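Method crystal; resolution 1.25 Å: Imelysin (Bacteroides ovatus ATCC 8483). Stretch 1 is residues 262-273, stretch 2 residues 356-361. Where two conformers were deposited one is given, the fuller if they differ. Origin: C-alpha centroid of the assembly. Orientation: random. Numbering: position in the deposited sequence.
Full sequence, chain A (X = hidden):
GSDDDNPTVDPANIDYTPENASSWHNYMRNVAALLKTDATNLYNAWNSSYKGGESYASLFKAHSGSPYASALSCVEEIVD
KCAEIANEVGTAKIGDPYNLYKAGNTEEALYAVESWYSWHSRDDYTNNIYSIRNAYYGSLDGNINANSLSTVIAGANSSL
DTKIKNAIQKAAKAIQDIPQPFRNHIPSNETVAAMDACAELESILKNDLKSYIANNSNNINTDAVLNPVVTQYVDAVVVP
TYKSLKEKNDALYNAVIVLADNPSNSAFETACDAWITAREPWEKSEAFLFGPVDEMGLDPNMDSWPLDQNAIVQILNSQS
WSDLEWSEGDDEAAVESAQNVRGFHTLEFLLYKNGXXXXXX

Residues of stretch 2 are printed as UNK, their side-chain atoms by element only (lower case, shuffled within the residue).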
# COMPACT_ATOMS: atom_id res chain seq x y z
N ASN A 262 -27.38 -5.82 -6.87
CA ASN A 262 -28.36 -4.75 -6.83
C ASN A 262 -27.66 -3.43 -7.22
O ASN A 262 -27.40 -2.55 -6.40
CB ASN A 262 -29.02 -4.68 -5.43
CG ASN A 262 -30.21 -3.75 -5.40
OD1 ASN A 262 -30.50 -3.09 -6.40
ND2 ASN A 262 -30.92 -3.71 -4.27
N PRO A 263 -27.33 -3.32 -8.50
CA PRO A 263 -26.55 -2.17 -8.91
C PRO A 263 -27.32 -0.86 -8.83
O PRO A 263 -28.50 -0.82 -9.20
CB PRO A 263 -26.12 -2.51 -10.33
CG PRO A 263 -26.97 -3.61 -10.76
CD PRO A 263 -27.51 -4.29 -9.59
N SER A 264 -26.67 0.18 -8.33
CA SER A 264 -27.23 1.53 -8.19
C SER A 264 -26.11 2.51 -7.89
O SER A 264 -24.99 2.08 -7.55
CB SER A 264 -28.24 1.60 -7.05
OG SER A 264 -27.59 1.40 -5.79
N ASN A 265 -26.41 3.80 -7.98
CA ASN A 265 -25.44 4.82 -7.59
C ASN A 265 -25.02 4.64 -6.14
O ASN A 265 -23.85 4.76 -5.81
CB ASN A 265 -25.99 6.23 -7.83
CG ASN A 265 -26.15 6.52 -9.31
OD1 ASN A 265 -25.74 5.71 -10.15
ND2 ASN A 265 -26.76 7.65 -9.63
N SER A 266 -25.98 4.33 -5.29
CA SER A 266 -25.70 4.15 -3.87
C SER A 266 -24.79 2.96 -3.65
O SER A 266 -23.90 3.00 -2.80
CB SER A 266 -27.00 3.96 -3.10
OG SER A 266 -27.78 5.13 -3.13
N ALA A 267 -25.01 1.88 -4.39
CA ALA A 267 -24.17 0.69 -4.28
C ALA A 267 -22.73 0.95 -4.73
O ALA A 267 -21.79 0.43 -4.11
CB ALA A 267 -24.75 -0.48 -5.03
N PHE A 268 -22.56 1.74 -5.77
CA PHE A 268 -21.22 2.16 -6.19
C PHE A 268 -20.55 2.94 -5.06
O PHE A 268 -19.39 2.74 -4.75
CB PHE A 268 -21.27 2.95 -7.49
CG PHE A 268 -21.04 2.11 -8.74
CD1 PHE A 268 -19.79 1.62 -9.05
CD2 PHE A 268 -22.08 1.85 -9.61
CE1 PHE A 268 -19.57 0.86 -10.19
CE2 PHE A 268 -21.88 1.10 -10.76
CZ PHE A 268 -20.61 0.60 -11.04
N GLU A 269 -21.28 3.92 -4.51
CA GLU A 269 -20.74 4.73 -3.40
C GLU A 269 -20.31 3.85 -2.22
O GLU A 269 -19.25 4.06 -1.64
CB GLU A 269 -21.76 5.76 -2.92
CG GLU A 269 -21.98 6.88 -3.95
CD GLU A 269 -23.23 7.73 -3.74
OE1 GLU A 269 -23.92 7.57 -2.72
OE2 GLU A 269 -23.52 8.58 -4.64
N THR A 270 -21.14 2.88 -1.88
CA THR A 270 -20.83 1.96 -0.79
C THR A 270 -19.57 1.13 -1.06
O THR A 270 -18.75 0.94 -0.17
CB THR A 270 -22.07 1.08 -0.53
OG1 THR A 270 -23.15 1.94 -0.13
CG2 THR A 270 -21.80 0.04 0.56
N ALA A 271 -19.42 0.63 -2.29
CA ALA A 271 -18.24 -0.12 -2.67
C ALA A 271 -16.99 0.78 -2.69
O ALA A 271 -15.94 0.37 -2.21
CB ALA A 271 -18.42 -0.84 -4.00
N CYS A 272 -17.15 2.03 -3.13
CA CYS A 272 -16.04 2.97 -3.06
C CYS A 272 -15.63 3.23 -1.61
O CYS A 272 -14.44 3.29 -1.28
CB CYS A 272 -16.44 4.28 -3.73
SG CYS A 272 -16.60 4.19 -5.54
N ASP A 273 -16.62 3.43 -0.73
CA ASP A 273 -16.29 3.58 0.69
C ASP A 273 -15.47 2.39 1.19
O ASP A 273 -14.51 2.57 1.92
CB ASP A 273 -17.57 3.66 1.57
CG ASP A 273 -18.43 4.90 1.34
OD1 ASP A 273 -17.93 5.90 0.82
OD2 ASP A 273 -19.62 4.88 1.74
N UNK A 356 -14.65 10.49 -8.60
CA UNK A 356 -15.97 10.27 -7.99
C UNK A 356 -16.41 8.83 -8.23
O UNK A 356 -15.96 8.21 -9.19
c UNK A 356 -16.93 13.14 -6.80
o UNK A 356 -17.26 12.29 -5.93
o UNK A 356 -16.70 14.34 -6.51
c UNK A 356 -16.78 12.73 -8.29
c UNK A 356 -17.03 11.23 -8.56
N UNK A 357 -17.29 8.31 -7.37
CA UNK A 357 -17.86 7.00 -7.66
C UNK A 357 -18.54 7.00 -9.01
O UNK A 357 -19.17 8.00 -9.41
c UNK A 357 -18.91 6.82 -6.54
c UNK A 357 -17.71 8.80 -6.04
c UNK A 357 -18.34 7.57 -5.39
N UNK A 358 -18.43 5.87 -9.72
CA UNK A 358 -19.18 5.72 -10.96
C UNK A 358 -20.68 5.72 -10.70
O UNK A 358 -21.15 5.37 -9.60
n UNK A 358 -14.23 3.29 -15.28
n UNK A 358 -16.33 4.19 -15.55
n UNK A 358 -15.70 3.20 -13.53
c UNK A 358 -17.02 3.26 -12.89
c UNK A 358 -18.78 4.46 -11.67
c UNK A 358 -17.40 4.57 -12.25
c UNK A 358 -15.43 3.55 -14.79
N UNK A 359 -21.42 6.06 -11.75
CA UNK A 359 -22.87 6.06 -11.72
C UNK A 359 -23.40 5.11 -12.78
O UNK A 359 -22.75 4.82 -13.79
n UNK A 359 -23.81 12.20 -10.56
c UNK A 359 -23.00 8.49 -10.96
c UNK A 359 -23.42 7.48 -11.99
c UNK A 359 -23.18 10.87 -10.26
c UNK A 359 -23.57 9.83 -11.30
N UNK A 360 -24.61 4.62 -12.52
CA UNK A 360 -25.33 3.84 -13.50
C UNK A 360 -25.99 4.82 -14.50
O UNK A 360 -26.14 6.03 -14.25
c UNK A 360 -25.63 2.00 -11.74
c UNK A 360 -26.34 2.88 -12.82
c UNK A 360 -27.50 3.65 -12.23
N UNK A 361 -26.37 4.29 -15.64
CA UNK A 361 -26.90 5.11 -16.74
C UNK A 361 -28.27 5.67 -16.38
O UNK A 361 -29.02 5.13 -15.57
OXT UNK A 361 -28.70 6.69 -16.94
o UNK A 361 -27.76 3.31 -20.52
c UNK A 361 -27.03 4.25 -18.01
c UNK A 361 -26.67 3.90 -20.45
n UNK A 361 -25.73 3.80 -21.39
c UNK A 361 -26.33 4.77 -19.24
O HOH W 1 -22.45 6.50 -7.51
O HOH W 2 -27.29 7.94 -12.59

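Position 356 carries three carbons in a chain, the third bearing two oxygens. Its CA-to-CB bond points sideways, and its side chain makes no contact with stretch 1. A carboxylate at the end of two methylenes is a glutamate, E356. It stays exposed, a fitting place for a charged group, and takes no part in the contact.

Position 357 has three side-chain carbons that close a ring onto the backbone nitrogen. CB points toward the helix and lies 3.6 Å from SG of C272. Only proline closes such a ring. P357 also brings its CG within 4.0 Å of CG of E269, so the compact ring rests against side chains about one helical turn apart. A rigid apolar ring suits this place because it offers carbon to the cysteine sulfur and to the aliphatic part of the glutamate.

At position 358 three carbons lead to a nitrogen and then to a carbon carrying two more nitrogens. The CA-to-CB bond runs sideways, and CB sits over one face of the F268 ring, 4.1 Å from the centroid of that ring and 18° off its normal, a CH-pi contact. The nitrogen-rich end is the guanidinium of an arginine, R358. The end of the chain leads away, with chi2 and chi3 both t, and its nitrogens are hydrogen-bonded elsewhere in the structure. A long side chain can thus cover an aromatic face with its first methylene while its charged end serves other bonds.

Position 359 shows four carbons in a row ending in nitrogen. Its root touches the helix: OD1 of N265 lies 3.4 Å from CB of this residue. The unbranched chain with a terminal amine is the pattern of lysine. The CA-to-CB bond of K359 nevertheless points away overall; the side chain is extended, with chi2, chi3 and chi4 all t, and the residue is exposed, as suits a charged amine.

Position 360 has one carbon carrying two others, and its backbone N donates a hydrogen bond to OD1 of N265 at 2.8 Å. The branching at CB makes it a valine. V360 places CG1 4.0 Å from CE2 of F268, at the edge of the ring and near its plane, while its CG2 is 3.4 Å from OD1 of N265. Its small branched side chain supplies a methyl group to the aromatic edge.

Position 361 has three carbons, the third carrying one oxygen and one nitrogen. Its CA-to-CB bond points away, the residue is exposed, and it makes no contact with stretch 1. The terminal amide is that of glutamine. Q361 ends the chain with its carboxylate, leaving a polar group free of this contact.

The contact joins an apolar surface to a polar clasp. F268 is covered on one face by R358 and met at its edge by V360, while P357 packs against C272. Near the helix start, N265 acts twice: its OD1 receives the V360 backbone, and its ND2 donates to water 2 at 3.0 Å, which in turn donates to O of V360 at 2.8 Å. Water 1 links the backbones, donating to O of N265 at 2.8 Å and to O of R358 at 2.7 Å.

Stretch 2 356-361: EPRKVQ
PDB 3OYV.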